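Side-chain contacts in malate dehydrogenase (Picrophilus torridus, PDB 4BGV), which catalyses the reversible, NAD-dependent oxidation of malate to oxaloacetate, a step of the tricarboxylic acid cycle: residues 146-149 with 150-154; 160-164 with 165-169; 200-204 with 205-209; 234-237 with 238-241. All coordinates share one frame; numbering follows the deposited sequence.

Contact 1. Residues 146-149 with 150-154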
ATOM      1  N   ILE A 146     -19.343   8.923  17.078  1.00  8.68           N
ATOM      2  CA  ILE A 146     -20.036   8.519  15.845  1.00  8.53           C
ATOM      3  C   ILE A 146     -20.311   7.015  15.837  1.00 11.13           C
ATOM      4  O   ILE A 146     -19.567   6.246  16.431  1.00 14.06           O
ATOM      5  CB  ILE A 146     -19.246   8.928  14.569  1.00  9.59           C
ATOM      6  CG1 ILE A 146     -17.865   8.281  14.538  1.00 11.26           C
ATOM      7  CG2 ILE A 146     -19.090  10.450  14.509  1.00 13.15           C
ATOM      8  CD1 ILE A 146     -17.048   8.671  13.272  1.00 13.63           C
ATOM      9  N   GLY A 147     -21.388   6.604  15.162  1.00 10.27           N
ATOM     10  CA  GLY A 147     -21.772   5.208  15.104  1.00 10.00           C
ATOM     11  C   GLY A 147     -21.622   4.599  13.713  1.00  9.55           C
ATOM     12  O   GLY A 147     -21.919   5.243  12.709  1.00  9.88           O
ATOM     13  N   LEU A 148     -21.150   3.358  13.653  1.00  9.82           N
ATOM     14  CA  LEU A 148     -21.053   2.638  12.384  1.00  8.85           C
ATOM     15  C   LEU A 148     -22.444   2.405  11.815  1.00 12.43           C
ATOM     16  O   LEU A 148     -23.319   1.911  12.501  1.00 14.67           O
ATOM     17  CB  LEU A 148     -20.372   1.277  12.577  1.00  8.03           C
ATOM     18  CG  LEU A 148     -20.446   0.385  11.339  1.00 10.71           C
ATOM     19  CD1 LEU A 148     -19.566   0.922  10.196  1.00 11.48           C
ATOM     20  CD2 LEU A 148     -20.097  -1.083  11.690  1.00 11.68           C
ATOM     21  N   GLY A 149     -22.641   2.750  10.553  1.00 12.25           N
ATOM     22  CA  GLY A 149     -23.893   2.437   9.899  1.00 13.23           C
ATOM     23  C   GLY A 149     -23.669   2.450   8.408  1.00 12.42           C
ATOM     24  O   GLY A 149     -23.412   1.405   7.796  1.00 12.35           O
ATOM     25  N   GLY A 150     -23.738   3.646   7.837  1.00 12.36           N
ATOM     26  CA  GLY A 150     -23.635   3.828   6.398  1.00 13.99           C
ATOM     27  C   GLY A 150     -22.337   3.329   5.776  1.00 11.31           C
ATOM     28  O   GLY A 150     -22.325   2.963   4.605  1.00 12.85           O
ATOM     29  N   SER A 151     -21.235   3.331   6.522  1.00  7.78           N
ATOM     30  CA  SER A 151     -19.973   2.885   5.947  1.00  9.57           C
ATOM     31  C   SER A 151     -20.107   1.438   5.485  1.00 12.03           C
ATOM     32  O   SER A 151     -19.595   1.051   4.428  1.00 10.69           O
ATOM     33  CB  SER A 151     -18.812   3.014   6.952  1.00  9.48           C
ATOM     34  OG  SER A 151     -17.582   2.690   6.308  1.00 13.11           O
ATOM     35  N   LEU A 152     -20.815   0.646   6.284  1.00  8.96           N
ATOM     36  CA  LEU A 152     -21.001  -0.774   6.001  1.00  7.76           C
ATOM     37  C   LEU A 152     -22.110  -1.017   4.972  1.00 10.97           C
ATOM     38  O   LEU A 152     -21.932  -1.790   4.035  1.00 10.32           O
ATOM     39  CB  LEU A 152     -21.298  -1.544   7.283  1.00 10.17           C
ATOM     40  CG  LEU A 152     -21.618  -3.038   7.127  1.00  9.71           C
ATOM     41  CD1 LEU A 152     -20.466  -3.785   6.436  1.00  9.04           C
ATOM     42  CD2 LEU A 152     -21.921  -3.652   8.495  1.00  8.96           C
ATOM     43  N   ASP A 153     -23.254  -0.363   5.135  1.00  8.18           N
ATOM     44  CA  ASP A 153     -24.322  -0.559   4.161  1.00  9.71           C
ATOM     45  C   ASP A 153     -23.864  -0.120   2.778  1.00 11.38           C
ATOM     46  O   ASP A 153     -24.195  -0.763   1.783  1.00 11.89           O
ATOM     47  CB  ASP A 153     -25.604   0.179   4.560  1.00 11.95           C
ATOM     48  CG  ASP A 153     -26.230  -0.398   5.809  1.00 17.72           C
ATOM     49  OD1 ASP A 153     -26.174  -1.643   5.974  1.00 16.54           O
ATOM     50  OD2 ASP A 153     -26.777   0.384   6.621  1.00 19.85           O
ATOM     51  N   SER A 154     -23.096   0.966   2.721  1.00  7.90           N
ATOM     52  CA  SER A 154     -22.676   1.482   1.421  1.00  8.89           C
ATOM     53  C   SER A 154     -21.662   0.561   0.767  1.00 11.63           C
ATOM     54  O   SER A 154     -21.684   0.397  -0.455  1.00  8.23           O
ATOM     55  CB  SER A 154     -22.146   2.922   1.492  1.00 10.09           C
ATOM     56  OG  SER A 154     -20.920   2.981   2.182  1.00 17.97           O
TER
HETATM   57  O   HOH W   1     -20.901   4.507   9.106  1.00 10.51           O
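At the seam between the NAD-binding and C-terminal domains, Gly149, at the N-cap position, starts helix 150-165: its carbonyl O takes the N-H of Asp153 at 3.2 Å, nearly straight at 170° and in the carbonyl plane. Leu152 N adds a weaker, bent bond to the same Gly149 O. A water accepts from Gly149 N and from Ser151 N, each at 2.9 Å, and so ties the residue before the helix to its first turn. Leu148 supplies the apolar part. Its CG lies opposite the backbone N (chi1 171°), which brings CD1 against Ser151 CB at 3.9 Å and beside Leu152 CB at 4.2 Å. Gly150 O is gripped twice by Ser154, one turn on, by its N and by its OG (2.8 Å), the two donors arriving from opposite faces of the carbonyl plane. Asp153 OD2 is hydrogen-bonded to His180 ND1, and His180 is the probable proton acceptor, so the first turn places a second-shell carboxylate behind it. Strand 145-147 is outermost in the parallel sheet within this chain, and Gly147 bonds on to Ala256; helix 232-246 packs on Leu148, Ser151 and Leu152, while strand 172-178 meets Asp153 and Ser154.

Contact 2. Residues 160-164 with 165-169; sequences FLAQE and LNVSF
Leu165 N bonds to Leu161 O at 2.9 Å, a regular i to i+4 bond in the final turn of helix 150-165, but Asn166 has positive phi and turns the chain out of the helix. Val167 N then reaches back to Ala162 O at 3.1 Å, with an N-H...O angle of 161°, and Asn166 N adds a long bond to Gln163 O: a Schellman motif, its second bond weak.

The apolar contacts centre on Ala162. Its CB meets the ring of Phe169 obliquely, 3.4 Å from CD1, and has the CG2 methyl of Val167 beside it at 4.3 Å. Phe169 gets back to the helix because its CG stands anti to its own carbonyl carbon (chi1 -61°), which brings the ring back to Ala162. Farther along the ring, Gln163 offers its aliphatic CG to Phe169 CE1 at 4.2 Å, the amide and ring planes lying 34° apart.

Several polar partners of the loop come from other chains. Asp56 of the second subunit takes Ser168 OG and Phe169 N, and Lys279 of the third subunit binds the carbonyl oxygens of Leu165 and Asn166. The chemistry is thus divided: main-chain bonds and a small alanine let the loop fold closely against the last turn, while backbone groups displayed by the reversal are spent on the subunit interfaces, the lysine probably favoured by the partial negative charge at the helix C-terminus.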
ATOM      1  N   PHE A 160     -22.562  -5.020  -4.668  1.00 10.21           N
ATOM      2  CA  PHE A 160     -23.647  -5.612  -5.450  1.00  9.47           C
ATOM      3  C   PHE A 160     -23.818  -4.901  -6.799  1.00 12.22           C
ATOM      4  O   PHE A 160     -24.010  -5.549  -7.850  1.00  9.75           O
ATOM      5  CB  PHE A 160     -24.967  -5.581  -4.665  1.00 11.54           C
ATOM      6  CG  PHE A 160     -24.893  -6.224  -3.290  1.00 10.61           C
ATOM      7  CD1 PHE A 160     -24.036  -7.290  -3.037  1.00  9.96           C
ATOM      8  CD2 PHE A 160     -25.703  -5.761  -2.255  1.00 11.12           C
ATOM      9  CE1 PHE A 160     -23.979  -7.883  -1.765  1.00 10.67           C
ATOM     10  CE2 PHE A 160     -25.650  -6.341  -0.981  1.00 10.12           C
ATOM     11  CZ  PHE A 160     -24.786  -7.406  -0.737  1.00 10.18           C
ATOM     12  N   LEU A 161     -23.769  -3.573  -6.769  1.00 10.30           N
ATOM     13  CA  LEU A 161     -23.873  -2.779  -7.994  1.00 10.01           C
ATOM     14  C   LEU A 161     -22.708  -3.067  -8.944  1.00  8.97           C
ATOM     15  O   LEU A 161     -22.900  -3.237 -10.156  1.00  9.29           O
ATOM     16  CB  LEU A 161     -23.893  -1.288  -7.654  1.00  9.65           C
ATOM     17  CG  LEU A 161     -25.157  -0.720  -7.011  1.00  9.86           C
ATOM     18  CD1 LEU A 161     -24.909   0.711  -6.542  1.00  9.71           C
ATOM     19  CD2 LEU A 161     -26.304  -0.750  -8.018  1.00 12.60           C
ATOM     20  N   ALA A 162     -21.498  -3.105  -8.394  1.00  8.66           N
ATOM     21  CA  ALA A 162     -20.311  -3.300  -9.215  1.00  8.59           C
ATOM     22  C   ALA A 162     -20.336  -4.669  -9.881  1.00 12.23           C
ATOM     23  O   ALA A 162     -19.991  -4.808 -11.050  1.00 11.00           O
ATOM     24  CB  ALA A 162     -19.048  -3.133  -8.367  1.00  8.27           C
ATOM     25  N   GLN A 163     -20.778  -5.686  -9.153  1.00 10.04           N
ATOM     26  CA  GLN A 163     -20.844  -6.999  -9.765  1.00 14.52           C
ATOM     27  C   GLN A 163     -21.954  -7.074 -10.806  1.00 15.60           C
ATOM     28  O   GLN A 163     -21.800  -7.737 -11.821  1.00 14.18           O
ATOM     29  CB  GLN A 163     -20.936  -8.107  -8.710  1.00 18.57           C
ATOM     30  CG  GLN A 163     -19.656  -8.154  -7.840  1.00 21.76           C
ATOM     31  CD  GLN A 163     -19.199  -9.567  -7.467  1.00 30.64           C
ATOM     32  OE1 GLN A 163     -18.075  -9.988  -7.797  1.00 31.79           O
ATOM     33  NE2 GLN A 163     -20.052 -10.290  -6.750  1.00 21.40           N
ATOM     34  N   GLU A 164     -23.058  -6.370 -10.566  1.00 12.08           N
ATOM     35  CA  GLU A 164     -24.164  -6.401 -11.515  1.00 10.48           C
ATOM     36  C   GLU A 164     -23.795  -5.704 -12.827  1.00 13.48           C
ATOM     37  O   GLU A 164     -24.193  -6.146 -13.900  1.00 14.79           O
ATOM     38  CB  GLU A 164     -25.409  -5.760 -10.916  1.00 14.68           C
ATOM     39  CG  GLU A 164     -26.664  -5.976 -11.745  1.00 15.65           C
ATOM     40  CD  GLU A 164     -27.159  -7.405 -11.664  1.00 22.03           C
ATOM     41  OE1 GLU A 164     -26.953  -8.057 -10.619  1.00 23.12           O
ATOM     42  OE2 GLU A 164     -27.737  -7.880 -12.654  1.00 24.53           O
ATOM     43  N   LEU A 165     -23.026  -4.624 -12.725  1.00 12.90           N
ATOM     44  CA  LEU A 165     -22.621  -3.825 -13.880  1.00 15.00           C
ATOM     45  C   LEU A 165     -21.236  -4.185 -14.421  1.00 15.25           C
ATOM     46  O   LEU A 165     -20.813  -3.644 -15.451  1.00 10.89           O
ATOM     47  CB  LEU A 165     -22.673  -2.337 -13.528  1.00 13.36           C
ATOM     48  CG  LEU A 165     -24.103  -1.793 -13.411  1.00 15.86           C
ATOM     49  CD1 LEU A 165     -24.129  -0.458 -12.691  1.00 17.51           C
ATOM     50  CD2 LEU A 165     -24.740  -1.671 -14.792  1.00 16.21           C
ATOM     51  N   ASN A 166     -20.558  -5.120 -13.749  1.00 11.93           N
ATOM     52  CA  ASN A 166     -19.198  -5.529 -14.111  1.00 11.78           C
ATOM     53  C   ASN A 166     -18.264  -4.320 -14.242  1.00 13.59           C
ATOM     54  O   ASN A 166     -17.658  -4.089 -15.300  1.00 15.18           O
ATOM     55  CB  ASN A 166     -19.185  -6.347 -15.407  1.00 15.64           C
ATOM     56  CG  ASN A 166     -17.856  -7.067 -15.632  1.00 18.92           C
ATOM     57  OD1 ASN A 166     -17.133  -7.379 -14.678  1.00 19.31           O
ATOM     58  ND2 ASN A 166     -17.528  -7.333 -16.896  1.00 22.51           N
ATOM     59  N   VAL A 167     -18.181  -3.544 -13.169  1.00 10.70           N
ATOM     60  CA  VAL A 167     -17.328  -2.367 -13.132  1.00  8.72           C
ATOM     61  C   VAL A 167     -16.502  -2.396 -11.860  1.00  8.58           C
ATOM     62  O   VAL A 167     -16.827  -3.111 -10.917  1.00 10.83           O
ATOM     63  CB  VAL A 167     -18.147  -1.032 -13.172  1.00 10.10           C
ATOM     64  CG1 VAL A 167     -18.822  -0.824 -14.530  1.00  9.80           C
ATOM     65  CG2 VAL A 167     -19.185  -0.998 -12.051  1.00 12.44           C
ATOM     66  N   SER A 168     -15.445  -1.589 -11.831  1.00  8.54           N
ATOM     67  CA  SER A 168     -14.557  -1.498 -10.674  1.00  9.19           C
ATOM     68  C   SER A 168     -15.335  -1.077  -9.430  1.00 11.32           C
ATOM     69  O   SER A 168     -16.201  -0.207  -9.507  1.00 11.21           O
ATOM     70  CB  SER A 168     -13.467  -0.456 -10.941  1.00  8.11           C
ATOM     71  OG  SER A 168     -12.709  -0.193  -9.759  1.00 10.01           O
ATOM     72  N   PHE A 169     -15.002  -1.673  -8.284  1.00 10.27           N
ATOM     73  CA  PHE A 169     -15.608  -1.261  -7.025  1.00 12.79           C
ATOM     74  C   PHE A 169     -15.266   0.192  -6.719  1.00 14.46           C
ATOM     75  O   PHE A 169     -16.009   0.873  -6.019  1.00 14.67           O
ATOM     76  CB  PHE A 169     -15.144  -2.143  -5.860  1.00 10.84           C
ATOM     77  CG  PHE A 169     -15.493  -3.595  -6.010  1.00  8.60           C
ATOM     78  CD1 PHE A 169     -16.823  -4.014  -5.948  1.00  9.16           C
ATOM     79  CD2 PHE A 169     -14.500  -4.549  -6.180  1.00 11.16           C
ATOM     80  CE1 PHE A 169     -17.152  -5.336  -6.069  1.00 10.09           C
ATOM     81  CE2 PHE A 169     -14.821  -5.888  -6.289  1.00 11.24           C
ATOM     82  CZ  PHE A 169     -16.152  -6.292  -6.244  1.00 14.08           C
TER

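Contact 3. Residues 200-204 with 205-209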
ATOM      1  N   ASP A 200     -29.922   5.121 -14.919  1.00 14.14           N
ATOM      2  CA  ASP A 200     -29.656   5.102 -16.352  1.00 17.15           C
ATOM      3  C   ASP A 200     -28.986   3.808 -16.794  1.00 19.82           C
ATOM      4  O   ASP A 200     -28.846   3.573 -17.984  1.00 18.26           O
ATOM      5  CB  ASP A 200     -28.741   6.262 -16.758  1.00 19.89           C
ATOM      6  CG  ASP A 200     -29.377   7.615 -16.532  1.00 24.34           C
ATOM      7  OD1 ASP A 200     -30.597   7.662 -16.279  1.00 27.63           O
ATOM      8  OD2 ASP A 200     -28.655   8.629 -16.599  1.00 22.68           O
ATOM      9  N   LEU A 201     -28.563   2.982 -15.839  1.00 17.62           N
ATOM     10  CA  LEU A 201     -27.709   1.839 -16.148  1.00 14.14           C
ATOM     11  C   LEU A 201     -28.381   0.492 -15.871  1.00 14.52           C
ATOM     12  O   LEU A 201     -28.029  -0.513 -16.480  1.00 18.65           O
ATOM     13  CB  LEU A 201     -26.395   1.943 -15.362  1.00 12.37           C
ATOM     14  CG  LEU A 201     -25.490   3.143 -15.677  1.00 14.71           C
ATOM     15  CD1 LEU A 201     -24.258   3.164 -14.778  1.00 11.47           C
ATOM     16  CD2 LEU A 201     -25.077   3.106 -17.144  1.00 18.38           C
ATOM     17  N   LEU A 202     -29.334   0.480 -14.944  1.00 16.13           N
ATOM     18  CA  LEU A 202     -30.005  -0.750 -14.522  1.00 11.89           C
ATOM     19  C   LEU A 202     -31.514  -0.551 -14.485  1.00 16.94           C
ATOM     20  O   LEU A 202     -31.982   0.544 -14.183  1.00 18.97           O
ATOM     21  CB  LEU A 202     -29.514  -1.167 -13.131  1.00 13.98           C
ATOM     22  CG  LEU A 202     -28.092  -1.714 -12.984  1.00 15.16           C
ATOM     23  CD1 LEU A 202     -27.676  -1.806 -11.505  1.00 17.63           C
ATOM     24  CD2 LEU A 202     -27.973  -3.071 -13.651  1.00 17.17           C
ATOM     25  N   PRO A 203     -32.285  -1.616 -14.787  1.00 17.69           N
ATOM     26  CA  PRO A 203     -33.745  -1.561 -14.648  1.00 18.78           C
ATOM     27  C   PRO A 203     -34.116  -1.362 -13.183  1.00 19.25           C
ATOM     28  O   PRO A 203     -33.413  -1.833 -12.291  1.00 16.86           O
ATOM     29  CB  PRO A 203     -34.201  -2.945 -15.115  1.00 23.67           C
ATOM     30  CG  PRO A 203     -33.058  -3.487 -15.916  1.00 21.86           C
ATOM     31  CD  PRO A 203     -31.823  -2.899 -15.337  1.00 16.59           C
ATOM     32  N   ARG A 204     -35.205  -0.644 -12.942  1.00 20.58           N
ATOM     33  CA  ARG A 204     -35.671  -0.386 -11.583  1.00 26.95           C
ATOM     34  C   ARG A 204     -35.816  -1.677 -10.774  1.00 21.67           C
ATOM     35  O   ARG A 204     -35.458  -1.723  -9.594  1.00 22.19           O
ATOM     36  CB  ARG A 204     -36.991   0.391 -11.632  1.00 33.90           C
ATOM     37  CG  ARG A 204     -37.838   0.342 -10.364  1.00 44.22           C
ATOM     38  CD  ARG A 204     -37.132   0.926  -9.149  1.00 49.76           C
ATOM     39  NE  ARG A 204     -36.613   2.270  -9.371  1.00 54.27           N
ATOM     40  CZ  ARG A 204     -36.038   3.004  -8.424  1.00 56.32           C
ATOM     41  NH1 ARG A 204     -35.918   2.515  -7.194  1.00 57.18           N
ATOM     42  NH2 ARG A 204     -35.591   4.223  -8.702  1.00 53.54           N
ATOM     43  N   GLU A 205     -36.321  -2.723 -11.417  1.00 20.97           N
ATOM     44  CA  GLU A 205     -36.519  -4.006 -10.752  1.00 23.10           C
ATOM     45  C   GLU A 205     -35.210  -4.529 -10.165  1.00 21.72           C
ATOM     46  O   GLU A 205     -35.183  -5.011  -9.029  1.00 19.70           O
ATOM     47  CB  GLU A 205     -37.092  -5.037 -11.719  1.00 33.85           C
ATOM     48  CG  GLU A 205     -38.126  -5.938 -11.086  1.00 49.82           C
ATOM     49  CD  GLU A 205     -37.659  -6.503  -9.757  1.00 61.82           C
ATOM     50  OE1 GLU A 205     -36.811  -7.416  -9.771  1.00 63.44           O
ATOM     51  OE2 GLU A 205     -38.126  -6.025  -8.699  1.00 68.27           O
ATOM     52  N   LYS A 206     -34.135  -4.424 -10.941  1.00 14.86           N
ATOM     53  CA  LYS A 206     -32.828  -4.889 -10.484  1.00 13.97           C
ATOM     54  C   LYS A 206     -32.296  -4.020  -9.351  1.00 12.90           C
ATOM     55  O   LYS A 206     -31.678  -4.527  -8.401  1.00 13.56           O
ATOM     56  CB  LYS A 206     -31.826  -4.935 -11.642  1.00 17.63           C
ATOM     57  CG  LYS A 206     -30.464  -5.468 -11.239  1.00 19.89           C
ATOM     58  CD  LYS A 206     -30.567  -6.865 -10.607  1.00 22.23           C
ATOM     59  CE  LYS A 206     -31.091  -7.903 -11.593  1.00 25.74           C
ATOM     60  NZ  LYS A 206     -31.072  -9.281 -10.988  1.00 27.19           N
ATOM     61  N   ILE A 207     -32.522  -2.711  -9.446  1.00 13.93           N
ATOM     62  CA  ILE A 207     -32.081  -1.793  -8.396  1.00 14.71           C
ATOM     63  C   ILE A 207     -32.829  -2.105  -7.099  1.00 17.48           C
ATOM     64  O   ILE A 207     -32.234  -2.134  -6.024  1.00 12.18           O
ATOM     65  CB  ILE A 207     -32.275  -0.317  -8.804  1.00 16.34           C
ATOM     66  CG1 ILE A 207     -31.330   0.036  -9.969  1.00 15.47           C
ATOM     67  CG2 ILE A 207     -32.020   0.631  -7.620  1.00 17.94           C
ATOM     68  CD1 ILE A 207     -31.647   1.386 -10.642  1.00 16.53           C
ATOM     69  N   ASP A 208     -34.134  -2.360  -7.203  1.00 14.99           N
ATOM     70  CA  ASP A 208     -34.897  -2.716  -6.012  1.00 16.66           C
ATOM     71  C   ASP A 208     -34.366  -4.004  -5.375  1.00 16.69           C
ATOM     72  O   ASP A 208     -34.323  -4.122  -4.149  1.00 14.91           O
ATOM     73  CB  ASP A 208     -36.391  -2.837  -6.326  1.00 19.24           C
ATOM     74  CG  ASP A 208     -37.023  -1.493  -6.634  1.00 25.27           C
ATOM     75  OD1 ASP A 208     -36.379  -0.459  -6.356  1.00 25.62           O
ATOM     76  OD2 ASP A 208     -38.162  -1.466  -7.138  1.00 29.97           O
ATOM     77  N   GLU A 209     -33.972  -4.969  -6.202  1.00 13.60           N
ATOM     78  CA  GLU A 209     -33.406  -6.224  -5.707  0.50 14.74           C
ATOM     79  C   GLU A 209     -32.130  -5.974  -4.919  1.00 13.82           C
ATOM     80  O   GLU A 209     -31.899  -6.567  -3.862  1.00 14.44           O
ATOM     81  CB  GLU A 209     -33.098  -7.171  -6.871  0.50 14.84           C
ATOM     82  CG  GLU A 209     -34.317  -7.688  -7.610  0.50 16.92           C
ATOM     83  CD  GLU A 209     -33.947  -8.583  -8.788  0.50 26.28           C
ATOM     84  OE1 GLU A 209     -32.740  -8.761  -9.049  0.50 30.17           O
ATOM     85  OE2 GLU A 209     -34.860  -9.115  -9.453  0.50 29.46           O
TER
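The backbone passes from an extended Leu202 and Pro203 into helix 204-215, where Pro203 O, at the N-cap position, accepts from Ile207 N at 3.1 Å and weakly from Lys206 N, and Arg204 O takes Asp208 N at 2.8 Å. Arg204 and Asp208, one turn apart, form a salt bridge: Arg204 NH1 donates to Asp208 OD1 at 3.1 Å on its syn side, the oxygen lying at the guanidinium edge. The two flat groups are nevertheless turned 54° apart. Arg204 gets there by bending at chi2 (61°) and chi3 (53°), which lays its CD 3.2 Å from Asp208 OD1; NH2 meanwhile serves Glu199. With an alanine in place of Asp208, Arg204 NH1 is likely to lose its carboxylate mate and the guanidinium to turn more freely about its link to Glu199. Beneath the turn, Leu202 CB packs on Ile207 CG1 at 3.8 Å, and Ile207 continues inward onto Ile188. Leu202 also lies on Leu161 and Leu165 of helix 150-165. Leu202, just ahead of the N-cap, set against Ile207 in the helix makes a hydrophobic staple, reinforced by an i to i+4 ion pair on the surface of the C-terminal domain.

Contact 4. Residues 234-237 with 238-241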
ATOM      1  N   PRO A 234     -17.381  -5.335   7.892  1.00 11.21           N
ATOM      2  CA  PRO A 234     -17.470  -4.386   9.007  1.00  8.60           C
ATOM      3  C   PRO A 234     -16.093  -3.884   9.455  1.00 10.26           C
ATOM      4  O   PRO A 234     -15.943  -2.691   9.674  1.00  7.86           O
ATOM      5  CB  PRO A 234     -18.108  -5.224  10.117  1.00  8.59           C
ATOM      6  CG  PRO A 234     -18.983  -6.207   9.366  1.00 11.93           C
ATOM      7  CD  PRO A 234     -18.153  -6.568   8.165  1.00 10.73           C
ATOM      8  N   GLY A 235     -15.100  -4.759   9.543  1.00  8.57           N
ATOM      9  CA  GLY A 235     -13.780  -4.337  10.002  1.00 10.33           C
ATOM     10  C   GLY A 235     -13.173  -3.179   9.212  1.00 12.03           C
ATOM     11  O   GLY A 235     -12.697  -2.197   9.787  1.00  9.92           O
ATOM     12  N   ILE A 236     -13.188  -3.280   7.887  1.00  7.87           N
ATOM     13  CA  ILE A 236     -12.653  -2.192   7.070  1.00  7.26           C
ATOM     14  C   ILE A 236     -13.598  -0.979   7.067  1.00  9.47           C
ATOM     15  O   ILE A 236     -13.143   0.155   7.037  1.00  7.92           O
ATOM     16  CB  ILE A 236     -12.242  -2.659   5.631  1.00  7.56           C
ATOM     17  CG1 ILE A 236     -11.615  -1.505   4.829  1.00  8.75           C
ATOM     18  CG2 ILE A 236     -13.427  -3.302   4.860  1.00  8.33           C
ATOM     19  CD1 ILE A 236     -10.311  -0.992   5.406  1.00  7.74           C
ATOM     20  N   SER A 237     -14.907  -1.214   7.145  1.00  8.77           N
ATOM     21  CA  SER A 237     -15.871  -0.101   7.196  1.00  9.42           C
ATOM     22  C   SER A 237     -15.652   0.769   8.441  1.00  5.24           C
ATOM     23  O   SER A 237     -15.780   1.991   8.399  1.00 10.00           O
ATOM     24  CB  SER A 237     -17.315  -0.628   7.174  1.00  9.46           C
ATOM     25  OG  SER A 237     -17.561  -1.342   5.975  1.00  7.26           O
ATOM     26  N   ILE A 238     -15.291   0.114   9.538  1.00  6.55           N
ATOM     27  CA  ILE A 238     -14.997   0.794  10.790  1.00  8.49           C
ATOM     28  C   ILE A 238     -13.644   1.497  10.705  1.00  9.63           C
ATOM     29  O   ILE A 238     -13.509   2.666  11.099  1.00  7.57           O
ATOM     30  CB  ILE A 238     -14.974  -0.226  11.937  1.00  8.15           C
ATOM     31  CG1 ILE A 238     -16.379  -0.809  12.154  1.00  6.79           C
ATOM     32  CG2 ILE A 238     -14.412   0.401  13.215  1.00  9.88           C
ATOM     33  CD1 ILE A 238     -16.328  -2.155  12.895  1.00  7.76           C
ATOM     34  N   ALA A 239     -12.642   0.792  10.183  1.00  7.15           N
ATOM     35  CA  ALA A 239     -11.296   1.372  10.081  1.00  5.93           C
ATOM     36  C   ALA A 239     -11.262   2.647   9.231  1.00  9.12           C
ATOM     37  O   ALA A 239     -10.529   3.580   9.556  1.00  9.75           O
ATOM     38  CB  ALA A 239     -10.302   0.345   9.551  1.00  8.60           C
ATOM     39  N   VAL A 240     -12.040   2.712   8.148  1.00  7.29           N
ATOM     40  CA  VAL A 240     -12.009   3.945   7.347  1.00  7.22           C
ATOM     41  C   VAL A 240     -12.549   5.134   8.150  1.00  7.48           C
ATOM     42  O   VAL A 240     -12.103   6.263   7.967  1.00  9.66           O
ATOM     43  CB  VAL A 240     -12.713   3.814   5.966  1.00 13.56           C
ATOM     44  CG1 VAL A 240     -11.987   2.785   5.093  1.00 10.74           C
ATOM     45  CG2 VAL A 240     -14.187   3.481   6.120  1.00 14.32           C
ATOM     46  N   MET A 241     -13.501   4.881   9.044  1.00  8.73           N
ATOM     47  CA  MET A 241     -13.994   5.929   9.949  1.00  6.94           C
ATOM     48  C   MET A 241     -12.918   6.327  10.961  1.00  9.53           C
ATOM     49  O   MET A 241     -12.663   7.513  11.169  1.00  8.64           O
ATOM     50  CB  MET A 241     -15.232   5.462  10.711  1.00  6.38           C
ATOM     51  CG  MET A 241     -16.473   5.309   9.839  1.00  7.16           C
ATOM     52  SD  MET A 241     -17.778   4.332  10.633  1.00 11.06           S
ATOM     53  CE  MET A 241     -18.277   5.394  11.997  1.00 15.19           C
TER
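Three successive i to i+4 hydrogen bonds hold this buried turn of helix 232-246: Ile238 N to Pro234 O at 2.9 Å, Ala239 N to Gly235 O at 3.0 Å and Val240 N to Ile236 O at 3.0 Å. Ser237 uses its polar atoms two ways: OG bonds back to Ala233 O, and O receives Ser151 OG from helix 150-165.

Aliphatic carbons lie close against backbone oxygens. Ile238 lays its CG1 3.1 Å and CD1 3.3 Å from Pro234 O, a position set by CG1 standing anti to the carbonyl carbon (chi1 -66°). The Val240 CG2 methyl likewise comes 3.2 Å from Ser237 O.

Apolar packing joins side chains one turn apart: Ile236 CD1 crosses to Val240 CG1 at 4.1 Å and lies by Ala239 CB. Ile238 also reaches Val13, Val17, Val123 and Leu148, and an alanine here would probably open a gap among them and loosen the helix against the dinucleotide-binding domain. On the side of Ile236 and Ser237, Trp53 and His52 of the second subunit pack.

This is a regular alpha-helical turn in a core helix of the C-terminal domain that packs against the Rossmann-type domain, where Val13 and Val123 belong to the probable NAD site of the lactate/malate dehydrogenase family.

In the fold
Contacts 1 and 4 form the inner pair, with centres 8 Å apart, and touch at several points, among them Gly147 O and Met241 CE, 3.7 Å from each other. Contact 1 reaches the probable catalytic His180 through Asp153, while contact 4 borders the probable NAD site, so the pair lies near both probable sites. Contact 2 closes the helix that contact 1 opens; their centres lie 20 Å apart. It meets contact 3, 13 Å away between centres, where Leu165 CD2 and Leu202 CD2 approach to 3.7 Å. Contact 3 is remote from the annotated sites. Contacts 2 and 3 both touch the third subunit, and contacts 1, 2 and 4 the second.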